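Long-range contacts in Beta/gama crystallin family protein (Methanosarcina acetivorans, PDB 3HZ2), which binds calcium ions through a betagamma-crystallin domain built from two Greek key motifs: residues A2-V7 against S17-S22; K34-K39 against I73-I78; G43-Y48 against S79-I84. All coordinates share one frame; numbering follows the deposited sequence.

From the N terminus, interaction 1 comes first: 17-22 folds back on 2-7 and closes the opening hairpin before the other two contacts begin. Interaction 2 then opens at 34-39 and interaction 3 at 43-48; the chain returns to close them in the same order, at 73-78 and 79-84, so these two loops cross. Interaction 1 and the 34-39 side of interaction 2 share a sheet, in which strand 4-8 lies beside strand 37-42, while interaction 3 builds the facing one. Val5 against Trp45, Ala20 against Phe81, and Ile38 and Ile78 against Phe47 join the three contacts in the interior. Interactions 2 and 3 also meet at a calcium ion, which binds Ser77 and Ser79.

Interaction 1: residues A2-V7 against S17-S22; sequences AAEVIV and SFDATS
Val5 and Val7 pair antiparallel with Ala20 and Phe18, the axes of strands 4-7 and 17-20 running at 171° to each other and approaching to 4.7 Å. Both are hydrogen-bonded pairs: Val5 N reaches Ala20 O at 2.9 Å and Val5 O accepts from Ala20 N, and Val7 and Phe18 exchange bonds in the same way. Ile6 and Asp19 form the non-hydrogen-bonded pair between them. Beyond the last bridge, water 1 donates to Ala3 O and Thr21 O and carries the pairing a step further.

On the face bearing the valines, Val7 and Phe18 lie side by side, pointing the same way, with Val7 CG2 3.8 Å from Phe18 CB. Phe18 CG is anti to the backbone N (chi1 -176°), and the ring heads away from Val7. Val5 CG1 rests 4.0 Å from Ala20 CB, and Phe81 of strand 80-83 packs on Val5, Val7 and Ala20 alike.

On the other face, the extended Glu4 brings OE1 to 2.5 Å from Asp19 OD1, the carboxylate planes 30° apart. One of the two acids probably holds a proton at this distance. Asp19 OD2 also sits 3.6 Å from Ile6 CD1. This is the first beta hairpin of a crystallin Greek key, with 17-20 as an edge strand.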
ATOM      1  N   ALA A   2      12.475   1.779 -11.756  1.00 34.52           N
ATOM      2  CA  ALA A   2      11.386   0.809 -11.763  1.00 31.57           C
ATOM      3  C   ALA A   2      10.437   1.100 -10.603  1.00 29.11           C
ATOM      4  O   ALA A   2      10.875   1.483  -9.517  1.00 28.48           O
ATOM      5  CB  ALA A   2      11.946  -0.605 -11.644  1.00 32.50           C
ATOM      6  N   ALA A   3       9.140   0.922 -10.838  1.00 25.78           N
ATOM      7  CA  ALA A   3       8.130   1.176  -9.816  1.00 21.19           C
ATOM      8  C   ALA A   3       8.443   0.445  -8.513  1.00 18.60           C
ATOM      9  O   ALA A   3       8.825  -0.725  -8.517  1.00 17.31           O
ATOM     10  CB  ALA A   3       6.756   0.766 -10.329  1.00 21.87           C
ATOM     11  N   GLU A   4       8.282   1.144  -7.395  1.00 16.38           N
ATOM     12  CA  GLU A   4       8.549   0.554  -6.093  1.00 14.52           C
ATOM     13  C   GLU A   4       7.727   1.232  -5.009  1.00 11.98           C
ATOM     14  O   GLU A   4       7.549   2.444  -5.022  1.00 10.96           O
ATOM     15  CB  GLU A   4      10.033   0.671  -5.750  1.00 15.89           C
ATOM     16  CG  GLU A   4      10.395   0.069  -4.403  1.00 17.98           C
ATOM     17  CD  GLU A   4      11.875   0.171  -4.102  1.00 20.41           C
ATOM     18  OE1 GLU A   4      12.323  -0.441  -3.109  1.00 20.32           O
ATOM     19  OE2 GLU A   4      12.589   0.866  -4.856  1.00 21.68           O
ATOM     20  N   VAL A   5       7.226   0.439  -4.071  1.00 10.28           N
ATOM     21  CA  VAL A   5       6.428   0.984  -2.982  1.00  9.31           C
ATOM     22  C   VAL A   5       6.713   0.201  -1.713  1.00 10.16           C
ATOM     23  O   VAL A   5       6.872  -1.018  -1.753  1.00 10.90           O
ATOM     24  CB  VAL A   5       4.904   0.908  -3.301  1.00 10.82           C
ATOM     25  CG1 VAL A   5       4.474  -0.541  -3.514  1.00  8.43           C
ATOM     26  CG2 VAL A   5       4.101   1.539  -2.171  1.00  8.91           C
ATOM     27  N   ILE A   6       6.810   0.910  -0.592  1.00  9.78           N
ATOM     28  CA  ILE A   6       7.042   0.260   0.687  1.00  8.85           C
ATOM     29  C   ILE A   6       5.826   0.529   1.565  1.00  9.36           C
ATOM     30  O   ILE A   6       5.402   1.675   1.733  1.00  8.88           O
ATOM     31  CB  ILE A   6       8.310   0.796   1.392  1.00  9.59           C
ATOM     32  CG1 ILE A   6       9.492   0.803   0.417  1.00 10.27           C
ATOM     33  CG2 ILE A   6       8.649  -0.101   2.585  1.00  8.71           C
ATOM     34  CD1 ILE A   6      10.797   1.272   1.030  1.00 12.41           C
ATOM     35  N   VAL A   7       5.250  -0.538   2.101  1.00  9.42           N
ATOM     36  CA  VAL A   7       4.078  -0.425   2.956  1.00  8.64           C
ATOM     37  C   VAL A   7       4.479  -0.743   4.389  1.00  8.59           C
ATOM     38  O   VAL A   7       5.359  -1.572   4.628  1.00  7.51           O
ATOM     39  CB  VAL A   7       2.961  -1.387   2.496  1.00  9.17           C
ATOM     40  CG1 VAL A   7       2.447  -0.957   1.127  1.00  8.25           C
ATOM     41  CG2 VAL A   7       3.492  -2.821   2.433  1.00 10.17           C
ATOM     42  N   SER A  17       7.266  -4.102   7.687  1.00 12.17           N
ATOM     43  CA  SER A  17       7.251  -3.384   6.421  1.00 11.90           C
ATOM     44  C   SER A  17       7.523  -4.358   5.290  1.00 11.21           C
ATOM     45  O   SER A  17       8.066  -5.442   5.511  1.00 10.23           O
ATOM     46  CB  SER A  17       8.302  -2.269   6.410  1.00 11.45           C
ATOM     47  OG  SER A  17       9.615  -2.792   6.372  1.00 12.78           O
ATOM     48  N   PHE A  18       7.130  -3.973   4.083  1.00 10.61           N
ATOM     49  CA  PHE A  18       7.338  -4.810   2.907  1.00 11.33           C
ATOM     50  C   PHE A  18       7.694  -3.923   1.728  1.00 12.38           C
ATOM     51  O   PHE A  18       6.963  -2.991   1.400  1.00 11.24           O
ATOM     52  CB  PHE A  18       6.073  -5.603   2.571  1.00 13.02           C
ATOM     53  CG  PHE A  18       6.247  -6.554   1.420  1.00 13.94           C
ATOM     54  CD1 PHE A  18       7.008  -7.710   1.569  1.00 15.10           C
ATOM     55  CD2 PHE A  18       5.674  -6.284   0.181  1.00 14.29           C
ATOM     56  CE1 PHE A  18       7.197  -8.587   0.496  1.00 16.83           C
ATOM     57  CE2 PHE A  18       5.856  -7.151  -0.897  1.00 15.39           C
ATOM     58  CZ  PHE A  18       6.621  -8.306  -0.738  1.00 14.14           C
ATOM     59  N   ASP A  19       8.824  -4.218   1.096  1.00 12.89           N
ATOM     60  CA  ASP A  19       9.284  -3.450  -0.055  1.00 14.80           C
ATOM     61  C   ASP A  19       8.836  -4.191  -1.312  1.00 14.47           C
ATOM     62  O   ASP A  19       9.356  -5.259  -1.626  1.00 15.61           O
ATOM     63  CB  ASP A  19      10.810  -3.341  -0.029  1.00 17.16           C
ATOM     64  CG  ASP A  19      11.338  -2.295  -0.991  1.00 20.31           C
ATOM     65  OD1 ASP A  19      10.801  -2.186  -2.109  1.00 20.41           O
ATOM     66  OD2 ASP A  19      12.302  -1.590  -0.629  1.00 24.20           O
ATOM     67  N   ALA A  20       7.875  -3.618  -2.027  1.00 13.69           N
ATOM     68  CA  ALA A  20       7.348  -4.250  -3.229  1.00 13.80           C
ATOM     69  C   ALA A  20       7.806  -3.611  -4.537  1.00 14.09           C
ATOM     70  O   ALA A  20       7.767  -2.391  -4.697  1.00 12.06           O
ATOM     71  CB  ALA A  20       5.822  -4.262  -3.175  1.00 12.99           C
ATOM     72  N   THR A  21       8.238  -4.455  -5.467  1.00 13.53           N
ATOM     73  CA  THR A  21       8.663  -4.005  -6.784  1.00 14.66           C
ATOM     74  C   THR A  21       7.816  -4.736  -7.821  1.00 15.28           C
ATOM     75  O   THR A  21       8.000  -4.571  -9.026  1.00 16.86           O
ATOM     76  CB  THR A  21      10.156  -4.293  -7.034  1.00 14.72           C
ATOM     77  OG1 THR A  21      10.433  -5.676  -6.774  1.00 15.27           O
ATOM     78  CG2 THR A  21      11.018  -3.421  -6.134  1.00 14.59           C
ATOM     79  N   SER A  22       6.879  -5.543  -7.330  1.00 14.97           N
ATOM     80  CA  SER A  22       5.973  -6.304  -8.187  1.00 14.50           C
ATOM     81  C   SER A  22       4.585  -6.293  -7.558  1.00 15.00           C
ATOM     82  O   SER A  22       4.433  -5.943  -6.386  1.00 14.61           O
ATOM     83  CB  SER A  22       6.470  -7.747  -8.352  1.00 15.79           C
ATOM     84  OG  SER A  22       6.569  -8.404  -7.103  1.00 17.59           O
TER
HETATM   85  O   HOH W   1       9.134  -2.554 -10.470  1.00 21.11           O

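Interaction 2: residues K34-K39 against I73-I78; sequences KISSIK and IPDNSI. With CA (calcium ion), chain E; CA (calcium ion), chain F.
Lys34, Ser36 and Asn76 meet around a calcium ion, in the paired-motif site that marks calcium-binding betagamma-crystallins: the sequences NDKISS and DNSISS, one from each Greek key, each contribute to both metals. The chain E ion takes Lys34 O at 2.5 Å, Ser36 OG at 2.5 Å and, from the other segment, Asn76 OD1 at 2.4 Å. Glu9 O and waters 4, 5 and 6 complete seven ligands. The chain F ion binds Ser77 O at 2.5 Å, along with Asp33, Glu49, Ser79 and waters 7 and 8.

Among the hydrogen bonds, a very short one runs from Ser36 OG to Asp75 OD1, at 2.5 Å. Asp75 is thus a second-shell residue: with CG anti to the backbone N (chi1 -168°) the carboxylate swings toward Ser36, one oxygen takes the metal-bound hydroxyl, and the other, OD2, accepts from metal-bound water 4. The metal probably polarises both donors. Asn76 N gives only a weak bond, 3.5 Å long, to Ile35 O. Asn76 lies in the type II turn from Pro74 to Ser77, with its backbone in the left-handed region.

Two waters also join the backbones. Water 2 donates to Ile35 O and Pro74 O and accepts from Ser77 N, while water 3 accepts from Ile35 N and donates to Ile78 O.

Apolar packing lies on the inner side, where Phe47 of strand 45-48 also covers Ile38 and Ile78. Ile35 slants across Ile78, its CD1 3.9 Å from Ile78 CG2. The other branch of Ile78 meets Ile38 tip to tip, with CD1 to CD1 at 3.8 Å.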
ATOM      1  N   LYS A  34      -3.553  -4.448   7.553  1.00 10.77           N
ATOM      2  CA  LYS A  34      -2.675  -3.858   8.559  1.00 11.02           C
ATOM      3  C   LYS A  34      -1.982  -2.572   8.103  1.00  9.92           C
ATOM      4  O   LYS A  34      -1.534  -1.791   8.931  1.00  8.22           O
ATOM      5  CB  LYS A  34      -1.572  -4.839   8.960  1.00 12.38           C
ATOM      6  CG  LYS A  34      -2.021  -6.159   9.529  1.00 13.93           C
ATOM      7  CD  LYS A  34      -0.789  -6.943   9.959  1.00 14.79           C
ATOM      8  CE  LYS A  34      -1.108  -8.370  10.321  1.00 16.45           C
ATOM      9  NZ  LYS A  34       0.140  -9.095  10.677  1.00 21.37           N
ATOM     10  N   ILE A  35      -1.872  -2.351   6.799  1.00  9.36           N
ATOM     11  CA  ILE A  35      -1.162  -1.170   6.306  1.00  7.89           C
ATOM     12  C   ILE A  35      -1.703   0.177   6.787  1.00  9.49           C
ATOM     13  O   ILE A  35      -2.885   0.482   6.622  1.00 11.22           O
ATOM     14  CB  ILE A  35      -1.089  -1.187   4.768  1.00  7.98           C
ATOM     15  CG1 ILE A  35      -0.301  -2.422   4.316  1.00  8.80           C
ATOM     16  CG2 ILE A  35      -0.416   0.085   4.262  1.00  7.91           C
ATOM     17  CD1 ILE A  35      -0.390  -2.719   2.831  1.00  7.30           C
ATOM     18  N   SER A  36      -0.811   0.981   7.373  1.00  7.49           N
ATOM     19  CA  SER A  36      -1.163   2.294   7.912  1.00  8.74           C
ATOM     20  C   SER A  36      -0.346   3.464   7.381  1.00  7.67           C
ATOM     21  O   SER A  36      -0.711   4.623   7.582  1.00  8.69           O
ATOM     22  CB  SER A  36      -1.059   2.270   9.427  1.00  8.28           C
ATOM     23  OG  SER A  36      -2.027   1.393   9.947  1.00  8.43           O
ATOM     24  N   SER A  37       0.775   3.168   6.739  1.00  9.21           N
ATOM     25  CA  SER A  37       1.600   4.213   6.147  1.00  9.04           C
ATOM     26  C   SER A  37       2.229   3.625   4.892  1.00  8.73           C
ATOM     27  O   SER A  37       2.420   2.411   4.792  1.00  8.82           O
ATOM     28  CB  SER A  37       2.661   4.724   7.140  1.00  9.51           C
ATOM     29  OG  SER A  37       3.490   3.690   7.624  1.00 11.15           O
ATOM     30  N   ILE A  38       2.531   4.483   3.924  1.00  8.54           N
ATOM     31  CA  ILE A  38       3.074   4.026   2.655  1.00  7.68           C
ATOM     32  C   ILE A  38       4.087   5.000   2.068  1.00  8.34           C
ATOM     33  O   ILE A  38       3.980   6.211   2.254  1.00  7.81           O
ATOM     34  CB  ILE A  38       1.939   3.866   1.607  1.00  9.22           C
ATOM     35  CG1 ILE A  38       0.875   2.891   2.119  1.00  8.09           C
ATOM     36  CG2 ILE A  38       2.516   3.397   0.271  1.00  8.79           C
ATOM     37  CD1 ILE A  38      -0.394   2.866   1.276  1.00  8.63           C
ATOM     38  N   LYS A  39       5.064   4.455   1.349  1.00  9.45           N
ATOM     39  CA  LYS A  39       6.072   5.269   0.676  1.00  8.26           C
ATOM     40  C   LYS A  39       6.157   4.823  -0.777  1.00  8.46           C
ATOM     41  O   LYS A  39       6.662   3.740  -1.062  1.00  8.78           O
ATOM     42  CB  LYS A  39       7.448   5.095   1.321  1.00  9.61           C
ATOM     43  CG  LYS A  39       7.631   5.773   2.662  1.00  8.87           C
ATOM     44  CD  LYS A  39       9.081   5.640   3.108  1.00  7.96           C
ATOM     45  CE  LYS A  39       9.293   6.115   4.531  1.00  9.20           C
ATOM     46  NZ  LYS A  39      10.736   5.972   4.918  1.00  9.39           N
ATOM     47  N   ILE A  73      -7.523   6.526   2.340  1.00 13.97           N
ATOM     48  CA  ILE A  73      -7.668   5.090   2.553  1.00 12.91           C
ATOM     49  C   ILE A  73      -7.968   4.758   4.013  1.00 12.64           C
ATOM     50  O   ILE A  73      -7.298   5.247   4.918  1.00 12.34           O
ATOM     51  CB  ILE A  73      -6.371   4.352   2.152  1.00 12.47           C
ATOM     52  CG1 ILE A  73      -6.012   4.686   0.705  1.00 12.08           C
ATOM     53  CG2 ILE A  73      -6.543   2.851   2.338  1.00 13.26           C
ATOM     54  CD1 ILE A  73      -4.633   4.194   0.289  1.00 10.84           C
ATOM     55  N   PRO A  74      -8.990   3.924   4.261  1.00 13.10           N
ATOM     56  CA  PRO A  74      -9.310   3.567   5.646  1.00 13.45           C
ATOM     57  C   PRO A  74      -8.149   2.774   6.249  1.00 11.88           C
ATOM     58  O   PRO A  74      -7.500   1.987   5.560  1.00 12.23           O
ATOM     59  CB  PRO A  74     -10.592   2.742   5.507  1.00 14.67           C
ATOM     60  CG  PRO A  74     -10.499   2.176   4.113  1.00 17.15           C
ATOM     61  CD  PRO A  74      -9.953   3.328   3.318  1.00 14.85           C
ATOM     62  N   ASP A  75      -7.883   2.983   7.530  1.00 10.80           N
ATOM     63  CA  ASP A  75      -6.776   2.296   8.184  1.00 11.54           C
ATOM     64  C   ASP A  75      -7.003   0.789   8.302  1.00 11.32           C
ATOM     65  O   ASP A  75      -8.136   0.336   8.459  1.00 11.78           O
ATOM     66  CB  ASP A  75      -6.537   2.907   9.569  1.00 11.87           C
ATOM     67  CG  ASP A  75      -5.229   2.458  10.182  1.00 11.77           C
ATOM     68  OD1 ASP A  75      -4.255   2.278   9.421  1.00  9.33           O
ATOM     69  OD2 ASP A  75      -5.170   2.301  11.419  1.00 12.63           O
ATOM     70  N   ASN A  76      -5.920   0.019   8.203  1.00  9.64           N
ATOM     71  CA  ASN A  76      -5.979  -1.442   8.311  1.00  9.63           C
ATOM     72  C   ASN A  76      -6.973  -2.083   7.356  1.00  9.20           C
ATOM     73  O   ASN A  76      -7.655  -3.041   7.723  1.00  8.33           O
ATOM     74  CB  ASN A  76      -6.349  -1.852   9.741  1.00  8.49           C
ATOM     75  CG  ASN A  76      -5.359  -1.351  10.749  1.00  8.32           C
ATOM     76  OD1 ASN A  76      -4.230  -1.069  10.394  1.00  5.99           O
ATOM     77  ND2 ASN A  76      -5.765  -1.250  12.009  1.00  6.26           N
ATOM     78  N   SER A  77      -7.046  -1.580   6.130  1.00  9.14           N
ATOM     79  CA  SER A  77      -8.011  -2.122   5.184  1.00 10.44           C
ATOM     80  C   SER A  77      -7.449  -2.584   3.845  1.00 10.46           C
ATOM     81  O   SER A  77      -8.133  -3.266   3.099  1.00 10.39           O
ATOM     82  CB  SER A  77      -9.105  -1.092   4.926  1.00 12.62           C
ATOM     83  OG  SER A  77      -8.569   0.031   4.250  1.00 17.92           O
ATOM     84  N   ILE A  78      -6.225  -2.199   3.514  1.00  8.93           N
ATOM     85  CA  ILE A  78      -5.655  -2.621   2.237  1.00  9.39           C
ATOM     86  C   ILE A  78      -5.448  -4.133   2.228  1.00  8.85           C
ATOM     87  O   ILE A  78      -4.943  -4.699   3.196  1.00 10.64           O
ATOM     88  CB  ILE A  78      -4.313  -1.905   1.970  1.00  9.55           C
ATOM     89  CG1 ILE A  78      -4.572  -0.406   1.783  1.00  9.48           C
ATOM     90  CG2 ILE A  78      -3.623  -2.513   0.744  1.00  9.44           C
ATOM     91  CD1 ILE A  78      -3.323   0.434   1.693  1.00 11.40           C
TER
HETATM   92 CA    CA E 101      -1.981  -0.751  11.186  1.00  9.26          CA
HETATM   93 CA    CA F 102      -9.403  -5.385   3.514  1.00 14.17          CA
HETATM   94  O   HOH W   2      -5.095   0.294   4.986  1.00  6.99           O
HETATM   95  O   HOH W   3      -2.921  -3.835   4.713  1.00 15.41           O
HETATM   96  O   HOH W   4      -3.352   1.051  12.622  1.00 13.92           O
HETATM   97  O   HOH W   5      -2.295  -3.102  12.185  1.00  8.33           O
HETATM   98  O   HOH W   6      -0.804  -0.515  13.582  1.00 16.06           O
HETATM   99  O   HOH W   7     -11.233  -4.393   5.332  1.00 41.42           O
HETATM  100  O   HOH W   8     -10.677  -7.854   3.622  1.00 21.95           O

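Interaction 3: residues G43-Y48 against S79-I84; sequences GTWRFY and SSFRQI. With CA (calcium ion), chain F.
Tyr48 OH is held by two arginines. Arg82 NH2 donates to it at 3.1 Å with a fairly straight bond (165°), the oxygen lying at the edge of the Arg82 guanidinium and near its plane; Arg46 NH1 adds a weak bond of 3.5 Å to the same Tyr48 OH. The hydroxyl thus sits between two like charges, and Arg46 NE has its own counter-ion in Asp59.

The backbones beneath run antiparallel. Arg46 and Arg82 are a hydrogen-bonded pair, Arg46 N to Arg82 O measuring 2.8 Å, as are Tyr48 and Ser80. Tyr48 O also accepts from Ser79 N, so Ser79 and Ser80 both face Tyr48 in a classic beta bulge. This pairing belongs to the second Greek key, where 45-48 is the middle strand of a sheet and 80-83 an edge. At the bulge, Ser79 OG binds the chain F calcium ion at 2.6 Å and is hydrogen-bonded to Asn32.

On the face that bears Trp45, Phe47 and Phe81, the two phenylalanines lie side by side, pointing the same way, with Phe81 CB 3.4 Å from Phe47 CD2. Trp45 CE3 approaches the edge of the Phe81 ring. Gln83 CB makes a CH-pi contact over the six-membered ring of Trp45, 4.3 Å from its centroid and 5° off the normal. At the C terminus, Ile84 crosses Arg46 at about a right angle, its CG2 3.8 Å from Arg46 CB.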
ATOM      1  N   GLY A  43       6.652   5.265  -9.599  1.00 14.21           N
ATOM      2  CA  GLY A  43       5.499   4.671 -10.246  1.00 13.74           C
ATOM      3  C   GLY A  43       4.221   5.028  -9.517  1.00 13.98           C
ATOM      4  O   GLY A  43       4.257   5.666  -8.463  1.00 14.07           O
ATOM      5  N   THR A  44       3.088   4.636 -10.087  1.00 13.55           N
ATOM      6  CA  THR A  44       1.798   4.895  -9.467  1.00 13.38           C
ATOM      7  C   THR A  44       1.236   3.540  -9.069  1.00 11.43           C
ATOM      8  O   THR A  44       1.258   2.595  -9.859  1.00 11.42           O
ATOM      9  CB  THR A  44       0.824   5.585 -10.433  1.00 15.99           C
ATOM     10  OG1 THR A  44       1.389   6.828 -10.869  1.00 19.17           O
ATOM     11  CG2 THR A  44      -0.501   5.859  -9.742  1.00 17.50           C
ATOM     12  N   TRP A  45       0.747   3.445  -7.841  1.00  9.01           N
ATOM     13  CA  TRP A  45       0.211   2.189  -7.347  1.00  9.25           C
ATOM     14  C   TRP A  45      -1.244   2.283  -6.921  1.00  9.51           C
ATOM     15  O   TRP A  45      -1.680   3.285  -6.351  1.00 10.86           O
ATOM     16  CB  TRP A  45       1.044   1.692  -6.167  1.00  9.81           C
ATOM     17  CG  TRP A  45       2.456   1.334  -6.527  1.00  9.65           C
ATOM     18  CD1 TRP A  45       3.483   2.195  -6.786  1.00  9.27           C
ATOM     19  CD2 TRP A  45       2.990   0.017  -6.666  1.00  9.20           C
ATOM     20  NE1 TRP A  45       4.630   1.490  -7.075  1.00  8.23           N
ATOM     21  CE2 TRP A  45       4.354   0.151  -7.008  1.00  9.16           C
ATOM     22  CE3 TRP A  45       2.447  -1.271  -6.534  1.00  8.61           C
ATOM     23  CZ2 TRP A  45       5.186  -0.955  -7.218  1.00  9.61           C
ATOM     24  CZ3 TRP A  45       3.273  -2.369  -6.744  1.00 10.23           C
ATOM     25  CH2 TRP A  45       4.631  -2.202  -7.083  1.00  8.90           C
ATOM     26  N   ARG A  46      -1.986   1.219  -7.198  1.00  9.29           N
ATOM     27  CA  ARG A  46      -3.395   1.139  -6.848  1.00  9.67           C
ATOM     28  C   ARG A  46      -3.585   0.175  -5.687  1.00  9.08           C
ATOM     29  O   ARG A  46      -3.115  -0.965  -5.734  1.00 10.38           O
ATOM     30  CB  ARG A  46      -4.204   0.661  -8.053  1.00  9.58           C
ATOM     31  CG  ARG A  46      -5.660   0.381  -7.742  1.00 10.90           C
ATOM     32  CD  ARG A  46      -6.447   0.188  -9.026  1.00 11.42           C
ATOM     33  NE  ARG A  46      -6.463   1.406  -9.828  1.00 13.74           N
ATOM     34  CZ  ARG A  46      -7.120   1.527 -10.976  1.00 16.24           C
ATOM     35  NH1 ARG A  46      -7.809   0.499 -11.448  1.00 16.73           N
ATOM     36  NH2 ARG A  46      -7.097   2.674 -11.642  1.00 14.64           N
ATOM     37  N   PHE A  47      -4.275   0.635  -4.647  1.00  9.12           N
ATOM     38  CA  PHE A  47      -4.523  -0.184  -3.470  1.00  8.21           C
ATOM     39  C   PHE A  47      -5.998  -0.561  -3.387  1.00  8.85           C
ATOM     40  O   PHE A  47      -6.869   0.298  -3.477  1.00 10.81           O
ATOM     41  CB  PHE A  47      -4.081   0.568  -2.210  1.00  9.22           C
ATOM     42  CG  PHE A  47      -2.629   0.955  -2.231  1.00  9.21           C
ATOM     43  CD1 PHE A  47      -2.205   2.080  -2.933  1.00  8.84           C
ATOM     44  CD2 PHE A  47      -1.675   0.152  -1.610  1.00  8.89           C
ATOM     45  CE1 PHE A  47      -0.847   2.401  -3.021  1.00  9.31           C
ATOM     46  CE2 PHE A  47      -0.318   0.462  -1.693  1.00  9.83           C
ATOM     47  CZ  PHE A  47       0.097   1.588  -2.402  1.00  9.60           C
ATOM     48  N   TYR A  48      -6.257  -1.854  -3.223  1.00  9.45           N
ATOM     49  CA  TYR A  48      -7.615  -2.390  -3.154  1.00  8.56           C
ATOM     50  C   TYR A  48      -7.995  -2.814  -1.748  1.00  9.79           C
ATOM     51  O   TYR A  48      -7.144  -3.234  -0.963  1.00  9.93           O
ATOM     52  CB  TYR A  48      -7.739  -3.601  -4.078  1.00  8.45           C
ATOM     53  CG  TYR A  48      -7.804  -3.266  -5.548  1.00  9.50           C
ATOM     54  CD1 TYR A  48      -9.028  -3.017  -6.170  1.00  8.59           C
ATOM     55  CD2 TYR A  48      -6.648  -3.229  -6.329  1.00  9.12           C
ATOM     56  CE1 TYR A  48      -9.099  -2.747  -7.540  1.00  8.19           C
ATOM     57  CE2 TYR A  48      -6.711  -2.960  -7.694  1.00 10.73           C
ATOM     58  CZ  TYR A  48      -7.938  -2.724  -8.291  1.00  8.59           C
ATOM     59  OH  TYR A  48      -8.000  -2.480  -9.647  1.00 13.14           O
ATOM     60  N   SER A  79      -5.849  -4.789   1.140  1.00  9.62           N
ATOM     61  CA  SER A  79      -5.693  -6.238   1.036  1.00  8.28           C
ATOM     62  C   SER A  79      -4.958  -6.692  -0.215  1.00  8.03           C
ATOM     63  O   SER A  79      -4.660  -7.874  -0.370  1.00 10.01           O
ATOM     64  CB  SER A  79      -7.055  -6.925   1.111  1.00  9.94           C
ATOM     65  OG  SER A  79      -7.554  -6.855   2.431  1.00 10.63           O
ATOM     66  N   SER A  80      -4.677  -5.754  -1.111  1.00  8.22           N
ATOM     67  CA  SER A  80      -3.940  -6.060  -2.329  1.00  7.20           C
ATOM     68  C   SER A  80      -3.583  -4.761  -3.024  1.00  7.48           C
ATOM     69  O   SER A  80      -4.229  -3.737  -2.815  1.00  7.81           O
ATOM     70  CB  SER A  80      -4.760  -6.956  -3.276  1.00  5.12           C
ATOM     71  OG  SER A  80      -5.945  -6.317  -3.723  1.00  7.75           O
ATOM     72  N   PHE A  81      -2.525  -4.789  -3.820  1.00  7.24           N
ATOM     73  CA  PHE A  81      -2.122  -3.599  -4.551  1.00  8.62           C
ATOM     74  C   PHE A  81      -1.249  -3.966  -5.735  1.00  9.30           C
ATOM     75  O   PHE A  81      -0.547  -4.978  -5.716  1.00 10.11           O
ATOM     76  CB  PHE A  81      -1.422  -2.579  -3.625  1.00  8.75           C
ATOM     77  CG  PHE A  81      -0.207  -3.107  -2.900  1.00 10.33           C
ATOM     78  CD1 PHE A  81       1.039  -3.145  -3.523  1.00  9.28           C
ATOM     79  CD2 PHE A  81      -0.304  -3.530  -1.578  1.00  8.93           C
ATOM     80  CE1 PHE A  81       2.168  -3.593  -2.838  1.00 10.51           C
ATOM     81  CE2 PHE A  81       0.816  -3.980  -0.883  1.00 11.15           C
ATOM     82  CZ  PHE A  81       2.054  -4.012  -1.513  1.00 10.81           C
ATOM     83  N   ARG A  82      -1.325  -3.151  -6.781  1.00 10.14           N
ATOM     84  CA  ARG A  82      -0.549  -3.394  -7.982  1.00 12.23           C
ATOM     85  C   ARG A  82      -0.218  -2.100  -8.694  1.00 13.22           C
ATOM     86  O   ARG A  82      -0.826  -1.055  -8.447  1.00 12.59           O
ATOM     87  CB  ARG A  82      -1.314  -4.319  -8.932  1.00 12.66           C
ATOM     88  CG  ARG A  82      -2.658  -3.775  -9.387  1.00 15.18           C
ATOM     89  CD  ARG A  82      -3.340  -4.762 -10.323  1.00 19.65           C
ATOM     90  NE  ARG A  82      -4.750  -4.444 -10.534  1.00 22.28           N
ATOM     91  CZ  ARG A  82      -5.602  -5.231 -11.188  1.00 23.39           C
ATOM     92  NH1 ARG A  82      -5.184  -6.385 -11.697  1.00 23.58           N
ATOM     93  NH2 ARG A  82      -6.873  -4.872 -11.324  1.00 20.51           N
ATOM     94  N   GLN A  83       0.755  -2.188  -9.590  1.00 15.16           N
ATOM     95  CA  GLN A  83       1.206  -1.045 -10.361  1.00 16.76           C
ATOM     96  C   GLN A  83       0.209  -0.727 -11.473  1.00 17.29           C
ATOM     97  O   GLN A  83      -0.424  -1.628 -12.027  1.00 16.69           O
ATOM     98  CB  GLN A  83       2.569  -1.363 -10.972  1.00 17.41           C
ATOM     99  CG  GLN A  83       3.338  -0.157 -11.459  1.00 20.73           C
ATOM    100  CD  GLN A  83       4.551  -0.554 -12.275  1.00 21.71           C
ATOM    101  OE1 GLN A  83       5.233  -1.534 -11.957  1.00 19.90           O
ATOM    102  NE2 GLN A  83       4.834   0.208 -13.326  1.00 21.88           N
ATOM    103  N   ILE A  84       0.066   0.555 -11.794  1.00 18.27           N
ATOM    104  CA  ILE A  84      -0.838   0.970 -12.862  1.00 19.74           C
ATOM    105  C   ILE A  84      -0.213   2.079 -13.702  1.00 21.40           C
ATOM    106  O   ILE A  84       0.861   2.583 -13.307  1.00 21.53           O
ATOM    107  CB  ILE A  84      -2.188   1.473 -12.310  1.00 19.29           C
ATOM    108  CG1 ILE A  84      -1.961   2.621 -11.325  1.00 19.42           C
ATOM    109  CG2 ILE A  84      -2.940   0.321 -11.656  1.00 20.94           C
ATOM    110  CD1 ILE A  84      -3.246   3.244 -10.814  1.00 20.65           C
ATOM    111  OXT ILE A  84      -0.811   2.431 -14.742  1.00 22.49           O
TER
HETATM  112 CA    CA F 102      -9.403  -5.385   3.514  1.00 14.17          CA
HETATM  113  O   HOH W   9       3.330   2.802 -12.478  1.00 20.72           O
HETATM  114  O   HOH W   7     -11.233  -4.393   5.332  1.00 41.42           O
HETATM  115  O   HOH W   8     -10.677  -7.854   3.622  1.00 21.95           O